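Local coordinates for protein argonaute (Marinitoga piezophila, PDB 5I4A) that uses short RNA guides with a 5'-hydroxyl end to bind complementary DNA or RNA targets and cleave them, at residues 25-28 with 29-33; 215-219 with 220-224; 270-274 with 275-279. All coordinates share one frame; numbering follows the deposited sequence.

From the N terminus, the first contact is interaction 1, in the N-terminal domain, where the loop after strand 16-22 turns into helix 29-40. Interaction 2 comes next in linker L2 and closes the turn between helix 213-218 and helix 222-231. Interaction 3, further along the same linker, closes the hairpin of strands 271-272 and 277-278, which strand 433-434 extends. The three follow one another in series; none nests in or crosses another. They are also far apart: the centres of interactions 1 and 3 are about 71 Å from each other, on opposite sides of the chain's centre, and those of interactions 2 and 3 about 41 Å.

Interaction 1. Residues 25-28 with 29-33; sequences PDME and PKLFA
Met27 folds back onto Leu31 and Phe32 at the start of helix 29-40, in a hydrophobic staple: the residue just before the N-cap reaches Phe32, the fourth residue of the helix. Glu28 is the N-cap and Pro29 the first helical residue, a place that suits proline, since the N-H groups of the first turn have no carbonyl one turn earlier in the helix to bind.

The apolar part of the contact is carried by the thioether. Met27 has CG anti to its backbone N (chi1 -170°) and stays extended as far as the sulfur, which carries SD down beside the helix backbone, 3.5 Å from Phe32 CA. The same sulfur lies 3.9 Å from Phe32 CB and 3.8 Å from Leu31 CG, so it wedges between two neighbouring side chains; Met27 and Leu31 cross at about a right angle. With the ring of Phe32 the sulfur makes a Met-aromatic contact, approaching obliquely at 5.3 Å from SD to the ring centroid. With an alanine in place of Met27, Leu31 and the root of the Phe32 side chain would probably lose this sulfur-filled contact, leaving a gap where loop and helix now meet.

Beyond the staple, the Phe32 ring packs edge-to-face with Tyr70 and touches Val51 of strand 51-56, which ties the helix start to the neighbouring sheet. Lys30 instead sends its amine to a salt bridge with Asp46.

The polar part is backbone. Ala33 N donates to Pro29 O at 2.9 Å, already in regular helical spacing. One residue earlier, the bond that joins loop to helix runs from Phe32 N to Glu28 O at 2.9 Å, almost straight at 172°, with the N-H pointing nearly down the line of the Glu28 carbonyl.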
loop_
_atom_site.group_PDB
_atom_site.type_symbol
_atom_site.label_atom_id
_atom_site.label_comp_id
_atom_site.label_asym_id
_atom_site.label_seq_id
_atom_site.Cartn_x
_atom_site.Cartn_y
_atom_site.Cartn_z
ATOM N N PRO A 25 -0.095 30.490 -38.076
ATOM C CA PRO A 25 -1.331 30.644 -38.858
ATOM C C PRO A 25 -1.631 29.478 -39.783
ATOM O O PRO A 25 -2.802 29.284 -40.138
ATOM C CB PRO A 25 -1.071 31.923 -39.665
ATOM C CG PRO A 25 0.414 31.936 -39.844
ATOM C CD PRO A 25 0.990 31.353 -38.575
ATOM N N ASP A 26 -0.627 28.700 -40.183
ATOM C CA ASP A 26 -0.822 27.629 -41.152
ATOM C C ASP A 26 -1.346 26.342 -40.533
ATOM O O ASP A 26 -1.641 25.397 -41.272
ATOM C CB ASP A 26 0.494 27.327 -41.872
ATOM C CG ASP A 26 1.121 28.561 -42.486
ATOM O OD1 ASP A 26 0.418 29.285 -43.221
ATOM O OD2 ASP A 26 2.317 28.809 -42.227
ATOM N N MET A 27 -1.470 26.279 -39.211
ATOM C CA MET A 27 -1.732 25.024 -38.528
ATOM C C MET A 27 -2.722 25.246 -37.397
ATOM O O MET A 27 -2.750 26.309 -36.771
ATOM C CB MET A 27 -0.430 24.426 -37.981
ATOM C CG MET A 27 -0.536 23.011 -37.459
ATOM S SD MET A 27 1.097 22.350 -37.081
ATOM C CE MET A 27 1.986 22.772 -38.577
ATOM N N GLU A 28 -3.532 24.228 -37.143
ATOM C CA GLU A 28 -4.433 24.267 -36.006
ATOM C C GLU A 28 -3.629 24.271 -34.709
ATOM O O GLU A 28 -2.606 23.586 -34.610
ATOM C CB GLU A 28 -5.390 23.077 -36.043
ATOM C CG GLU A 28 -6.319 23.098 -37.245
ATOM C CD GLU A 28 -7.219 24.311 -37.249
ATOM O OE1 GLU A 28 -8.091 24.389 -36.356
ATOM O OE2 GLU A 28 -7.048 25.184 -38.127
ATOM N N PRO A 29 -4.052 25.052 -33.711
ATOM C CA PRO A 29 -3.256 25.154 -32.476
ATOM C C PRO A 29 -3.019 23.821 -31.786
ATOM O O PRO A 29 -1.925 23.592 -31.256
ATOM C CB PRO A 29 -4.090 26.108 -31.609
ATOM C CG PRO A 29 -4.859 26.933 -32.597
ATOM C CD PRO A 29 -5.173 26.007 -33.737
ATOM N N LYS A 30 -4.012 22.928 -31.780
ATOM C CA LYS A 30 -3.826 21.634 -31.129
ATOM C C LYS A 30 -2.751 20.813 -31.832
ATOM O O LYS A 30 -1.925 20.165 -31.175
ATOM C CB LYS A 30 -5.149 20.869 -31.089
ATOM C CG LYS A 30 -5.077 19.553 -30.328
ATOM C CD LYS A 30 -6.466 19.011 -30.027
ATOM C CE LYS A 30 -7.261 19.982 -29.164
ATOM N NZ LYS A 30 -6.576 20.280 -27.872
ATOM N N LEU A 31 -2.739 20.834 -33.166
ATOM C CA LEU A 31 -1.722 20.099 -33.913
ATOM C C LEU A 31 -0.348 20.738 -33.756
ATOM O O LEU A 31 0.657 20.033 -33.611
ATOM C CB LEU A 31 -2.115 20.019 -35.387
ATOM C CG LEU A 31 -1.109 19.378 -36.346
ATOM C CD1 LEU A 31 -0.728 17.982 -35.879
ATOM C CD2 LEU A 31 -1.670 19.343 -37.760
ATOM N N PHE A 32 -0.283 22.072 -33.800
ATOM C CA PHE A 32 0.980 22.770 -33.572
ATOM C C PHE A 32 1.552 22.415 -32.204
ATOM O O PHE A 32 2.741 22.100 -32.074
ATOM C CB PHE A 32 0.761 24.280 -33.711
ATOM C CG PHE A 32 2.028 25.096 -33.685
ATOM C CD1 PHE A 32 3.146 24.698 -34.400
ATOM C CD2 PHE A 32 2.087 26.283 -32.971
ATOM C CE1 PHE A 32 4.308 25.455 -34.382
ATOM C CE2 PHE A 32 3.243 27.044 -32.952
ATOM C CZ PHE A 32 4.354 26.629 -33.658
ATOM N N ALA A 33 0.704 22.429 -31.173
ATOM C CA ALA A 33 1.158 22.080 -29.831
ATOM C C ALA A 33 1.615 20.627 -29.755
ATOM O O ALA A 33 2.594 20.312 -29.070
ATOM C CB ALA A 33 0.046 22.348 -28.818
#

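Interaction 2. Residues 215-219 with 220-224; sequences DAEKY and GFSKE
Phe221 holds CG between its backbone N and carbonyl carbon (chi1 60°), which swings the ring back over Ala216 of the preceding helix. Ser222 OG sits in the same setting (chi1 52°), turned to the water that also bonds to Glu217 O. Ser222 CB lies 3.6 Å from Glu217 CG.

Ala216 lies over one face of the Phe221 ring: its CA is 3.7 Å from the ring centroid, close to the ring normal, in a CH-pi contact, and its CB is 3.5 Å from Phe221 CE2. Tyr219 comes in at the edge of the same ring, CB to CE1 3.7 Å. Leu121, Ser123 and Asn124 also touch this phenylalanine, linking the turn to a loop of linker L1.

Backbone bonds fix the reversal. Phe221 N donates to Ala216 O at 2.8 Å, and Gly220 N makes a weak bond of 3.4 Å to Glu217 O.

Gly220 has the positive phi (79°) that favours glycine; a CB there would clash with Tyr219 O. With the six-to-one bond, the weaker bond from Gly220 and the apolar Ala216-Phe221 pair, this is a Schellman motif ending helix 213-218, directly before helix 222-231.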
loop_
_atom_site.group_PDB
_atom_site.type_symbol
_atom_site.label_atom_id
_atom_site.label_comp_id
_atom_site.label_asym_id
_atom_site.label_seq_id
_atom_site.Cartn_x
_atom_site.Cartn_y
_atom_site.Cartn_z
ATOM N N ASP A 215 7.005 -13.294 -11.622
ATOM C CA ASP A 215 7.328 -13.925 -12.899
ATOM C C ASP A 215 8.725 -14.531 -12.867
ATOM O O ASP A 215 8.938 -15.658 -13.327
ATOM C CB ASP A 215 7.210 -12.905 -14.032
ATOM C CG ASP A 215 5.872 -12.190 -14.037
ATOM O OD1 ASP A 215 4.845 -12.841 -13.758
ATOM O OD2 ASP A 215 5.852 -10.972 -14.316
ATOM N N ALA A 216 9.694 -13.789 -12.323
ATOM C CA ALA A 216 11.050 -14.311 -12.183
ATOM C C ALA A 216 11.059 -15.621 -11.406
ATOM O O ALA A 216 11.768 -16.566 -11.772
ATOM C CB ALA A 216 11.940 -13.272 -11.502
ATOM N N GLU A 217 10.272 -15.697 -10.329
ATOM C CA GLU A 217 10.065 -16.977 -9.660
ATOM C C GLU A 217 9.380 -17.969 -10.588
ATOM O O GLU A 217 9.757 -19.145 -10.644
ATOM C CB GLU A 217 9.232 -16.791 -8.393
ATOM C CG GLU A 217 9.905 -16.009 -7.282
ATOM C CD GLU A 217 9.003 -15.844 -6.073
ATOM O OE1 GLU A 217 9.494 -15.407 -5.011
ATOM O OE2 GLU A 217 7.798 -16.155 -6.188
ATOM N N LYS A 218 8.371 -17.507 -11.327
ATOM C CA LYS A 218 7.588 -18.405 -12.168
ATOM C C LYS A 218 8.425 -18.962 -13.313
ATOM O O LYS A 218 8.388 -20.166 -13.593
ATOM C CB LYS A 218 6.358 -17.668 -12.700
ATOM C CG LYS A 218 5.389 -18.540 -13.467
ATOM C CD LYS A 218 4.210 -17.728 -13.970
ATOM C CE LYS A 218 3.307 -18.582 -14.833
ATOM N NZ LYS A 218 4.106 -19.341 -15.833
ATOM N N TYR A 219 9.190 -18.104 -13.984
ATOM C CA TYR A 219 9.994 -18.514 -15.127
ATOM C C TYR A 219 11.428 -18.865 -14.749
ATOM O O TYR A 219 12.266 -19.039 -15.638
ATOM C CB TYR A 219 9.973 -17.420 -16.197
ATOM C CG TYR A 219 8.566 -17.020 -16.576
ATOM C CD1 TYR A 219 7.756 -17.873 -17.314
ATOM C CD2 TYR A 219 8.039 -15.798 -16.181
ATOM C CE1 TYR A 219 6.464 -17.516 -17.653
ATOM C CE2 TYR A 219 6.750 -15.433 -16.514
ATOM C CZ TYR A 219 5.968 -16.295 -17.251
ATOM O OH TYR A 219 4.684 -15.930 -17.584
ATOM N N GLY A 220 11.728 -18.963 -13.456
ATOM C CA GLY A 220 12.959 -19.592 -13.020
ATOM C C GLY A 220 14.216 -18.757 -13.111
ATOM O O GLY A 220 15.304 -19.315 -13.287
ATOM N N PHE A 221 14.109 -17.432 -12.990
ATOM C CA PHE A 221 15.301 -16.593 -12.927
ATOM C C PHE A 221 15.262 -15.626 -11.748
ATOM O O PHE A 221 15.970 -14.615 -11.758
ATOM C CB PHE A 221 15.516 -15.838 -14.246
ATOM C CG PHE A 221 14.389 -14.917 -14.628
ATOM C CD1 PHE A 221 13.318 -15.380 -15.373
ATOM C CD2 PHE A 221 14.423 -13.577 -14.276
ATOM C CE1 PHE A 221 12.291 -14.527 -15.740
ATOM C CE2 PHE A 221 13.401 -12.719 -14.642
ATOM C CZ PHE A 221 12.333 -13.196 -15.373
ATOM N N SER A 222 14.469 -15.931 -10.716
ATOM C CA SER A 222 14.394 -15.073 -9.538
ATOM C C SER A 222 15.693 -15.042 -8.742
ATOM O O SER A 222 15.926 -14.078 -8.005
ATOM C CB SER A 222 13.247 -15.524 -8.633
ATOM O OG SER A 222 13.336 -16.911 -8.352
ATOM N N LYS A 223 16.537 -16.070 -8.861
ATOM C CA LYS A 223 17.810 -16.063 -8.143
ATOM C C LYS A 223 18.685 -14.904 -8.598
ATOM O O LYS A 223 19.218 -14.152 -7.773
ATOM C CB LYS A 223 18.534 -17.397 -8.333
ATOM C CG LYS A 223 20.032 -17.330 -8.065
ATOM C CD LYS A 223 20.642 -18.717 -7.960
ATOM C CE LYS A 223 22.161 -18.660 -7.920
ATOM N NZ LYS A 223 22.750 -18.582 -9.284
ATOM N N GLU A 224 18.840 -14.737 -9.913
ATOM C CA GLU A 224 19.621 -13.612 -10.412
ATOM C C GLU A 224 18.920 -12.287 -10.136
ATOM O O GLU A 224 19.588 -11.273 -9.905
ATOM C CB GLU A 224 19.895 -13.778 -11.906
ATOM C CG GLU A 224 21.048 -12.932 -12.419
ATOM C CD GLU A 224 21.359 -13.187 -13.880
ATOM O OE1 GLU A 224 20.703 -14.058 -14.487
ATOM O OE2 GLU A 224 22.258 -12.511 -14.424
HETATM O O HOH W 1 12.144 -19.510 -9.994
#

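Interaction 3. Residues 270-274 with 275-279; sequences IYKFK and NGESR
A short beta hairpin of linker L2, strands 271-272 and 277-278, is closed here by Tyr271 and Ser278 as an antiparallel hydrogen-bonded pair, with strand 433-434 on the far side of 271-272. Tyr271 N donates to Ser278 O over a short 2.6 Å, and Ser278 N returns a bond to Tyr271 O at 3.1 Å, in the plane of that carbonyl. Nearer the turn, Phe273 N binds Gly276 O at 2.9 Å, and Lys274 and Asn275 form the turn between the strands.

Aromatic side chains lie along this backbone. The Tyr271 ring sets its edge in plane against Ser278 O, CD1 to O 3.5 Å, and its hydroxyl goes on to His610 and Arg607. Phe273 brings its ring edge to Ser278, CE2 to CB 4.1 Å, and packs against Val284 and Tyr287 of helix 284-287. Ser278 OG turns to Asp283 and Tyr280 N.

Lys272 and Glu277, the non-hydrogen-bonded pair, run side by side in the same direction. OE2 of the glutamate lies 3.3 Å from Lys272 CG, alongside the aliphatic part of the lysine. Lys272 bends at its third torsion (chi3 95°) and again at the next, leaving NZ 4.2 Å from Glu277 OE2, beyond a salt bridge. Ile270 crosses Glu277 at about a right angle, with CG2 3.9 Å from Glu277 CB.

The chemistry thus divides the work: backbone bonds set the register, and the aromatic side chains and Ser278 OG anchor the hairpin to the surrounding protein. The lysine-glutamate pair lies close enough for opposite charges probably to attract across the strands, though weakly, with most of its contact made by lysine methylenes.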
loop_
_atom_site.group_PDB
_atom_site.type_symbol
_atom_site.label_atom_id
_atom_site.label_comp_id
_atom_site.label_asym_id
_atom_site.label_seq_id
_atom_site.Cartn_x
_atom_site.Cartn_y
_atom_site.Cartn_z
ATOM N N ILE A 270 7.405 -2.220 23.301
ATOM C CA ILE A 270 7.328 -3.304 24.274
ATOM C C ILE A 270 5.881 -3.767 24.358
ATOM O O ILE A 270 4.970 -2.950 24.543
ATOM C CB ILE A 270 7.840 -2.862 25.656
ATOM C CG1 ILE A 270 9.285 -2.370 25.567
ATOM C CG2 ILE A 270 7.729 -4.007 26.655
ATOM C CD1 ILE A 270 10.291 -3.463 25.282
ATOM N N TYR A 271 5.674 -5.073 24.225
ATOM C CA TYR A 271 4.352 -5.669 24.351
ATOM C C TYR A 271 4.115 -6.107 25.792
ATOM O O TYR A 271 4.990 -6.709 26.420
ATOM C CB TYR A 271 4.209 -6.869 23.414
ATOM C CG TYR A 271 4.352 -6.554 21.939
ATOM C CD1 TYR A 271 5.606 -6.448 21.347
ATOM C CD2 TYR A 271 3.232 -6.382 21.135
ATOM C CE1 TYR A 271 5.739 -6.169 20.001
ATOM C CE2 TYR A 271 3.356 -6.102 19.786
ATOM C CZ TYR A 271 4.611 -5.997 19.225
ATOM O OH TYR A 271 4.736 -5.720 17.884
ATOM N N LYS A 272 2.927 -5.798 26.312
ATOM C CA LYS A 272 2.515 -6.215 27.650
ATOM C C LYS A 272 1.573 -7.408 27.528
ATOM O O LYS A 272 0.448 -7.270 27.036
ATOM C CB LYS A 272 1.836 -5.073 28.405
ATOM C CG LYS A 272 2.782 -4.145 29.151
ATOM C CD LYS A 272 2.007 -3.136 29.995
ATOM C CE LYS A 272 1.841 -3.602 31.439
ATOM N NZ LYS A 272 1.188 -4.936 31.552
ATOM N N PHE A 273 2.026 -8.569 27.982
ATOM C CA PHE A 273 1.201 -9.762 28.047
ATOM C C PHE A 273 0.692 -9.939 29.479
ATOM O O PHE A 273 0.806 -9.037 30.316
ATOM C CB PHE A 273 2.002 -10.964 27.543
ATOM C CG PHE A 273 2.604 -10.756 26.180
ATOM C CD1 PHE A 273 1.794 -10.680 25.058
ATOM C CD2 PHE A 273 3.974 -10.630 26.022
ATOM C CE1 PHE A 273 2.342 -10.480 23.801
ATOM C CE2 PHE A 273 4.529 -10.434 24.768
ATOM C CZ PHE A 273 3.710 -10.359 23.655
ATOM N N LYS A 274 0.118 -11.107 29.777
ATOM C CA LYS A 274 -0.432 -11.319 31.113
ATOM C C LYS A 274 0.672 -11.485 32.150
ATOM O O LYS A 274 0.642 -10.848 33.208
ATOM C CB LYS A 274 -1.361 -12.533 31.125
ATOM C CG LYS A 274 -1.921 -12.872 32.504
ATOM C CD LYS A 274 -3.262 -13.584 32.413
ATOM C CE LYS A 274 -3.507 -14.472 33.626
ATOM N NZ LYS A 274 -2.776 -15.766 33.507
ATOM N N ASN A 275 1.657 -12.338 31.869
ATOM C CA ASN A 275 2.658 -12.697 32.866
ATOM C C ASN A 275 4.061 -12.231 32.488
ATOM O O ASN A 275 5.044 -12.737 33.040
ATOM C CB ASN A 275 2.638 -14.207 33.098
ATOM C CG ASN A 275 1.242 -14.733 33.374
ATOM O OD1 ASN A 275 0.502 -14.175 34.186
ATOM N ND2 ASN A 275 0.869 -15.804 32.684
ATOM N N GLY A 276 4.178 -11.276 31.575
ATOM C CA GLY A 276 5.491 -10.780 31.209
ATOM C C GLY A 276 5.396 -9.752 30.106
ATOM O O GLY A 276 4.310 -9.430 29.609
ATOM N N GLU A 277 6.561 -9.236 29.732
ATOM C CA GLU A 277 6.690 -8.254 28.667
ATOM C C GLU A 277 7.792 -8.690 27.715
ATOM O O GLU A 277 8.662 -9.493 28.065
ATOM C CB GLU A 277 6.997 -6.856 29.219
ATOM C CG GLU A 277 5.853 -6.228 29.996
ATOM C CD GLU A 277 6.244 -4.911 30.640
ATOM O OE1 GLU A 277 7.434 -4.543 30.556
ATOM O OE2 GLU A 277 5.366 -4.245 31.230
ATOM N N SER A 278 7.752 -8.145 26.503
ATOM C CA SER A 278 8.753 -8.480 25.501
ATOM C C SER A 278 8.655 -7.505 24.340
ATOM O O SER A 278 7.625 -6.856 24.131
ATOM C CB SER A 278 8.583 -9.917 24.995
ATOM O OG SER A 278 9.539 -10.220 23.992
ATOM N N ARG A 279 9.750 -7.410 23.592
ATOM C CA ARG A 279 9.766 -6.726 22.308
ATOM C C ARG A 279 9.375 -7.643 21.160
ATOM O O ARG A 279 9.224 -7.166 20.030
ATOM C CB ARG A 279 11.156 -6.153 22.033
ATOM C CG ARG A 279 12.199 -7.229 21.777
ATOM C CD ARG A 279 13.544 -6.646 21.374
ATOM N NE ARG A 279 14.190 -5.947 22.480
ATOM C CZ ARG A 279 14.060 -4.647 22.717
ATOM N NH1 ARG A 279 13.306 -3.903 21.919
ATOM N NH2 ARG A 279 14.682 -4.092 23.750
#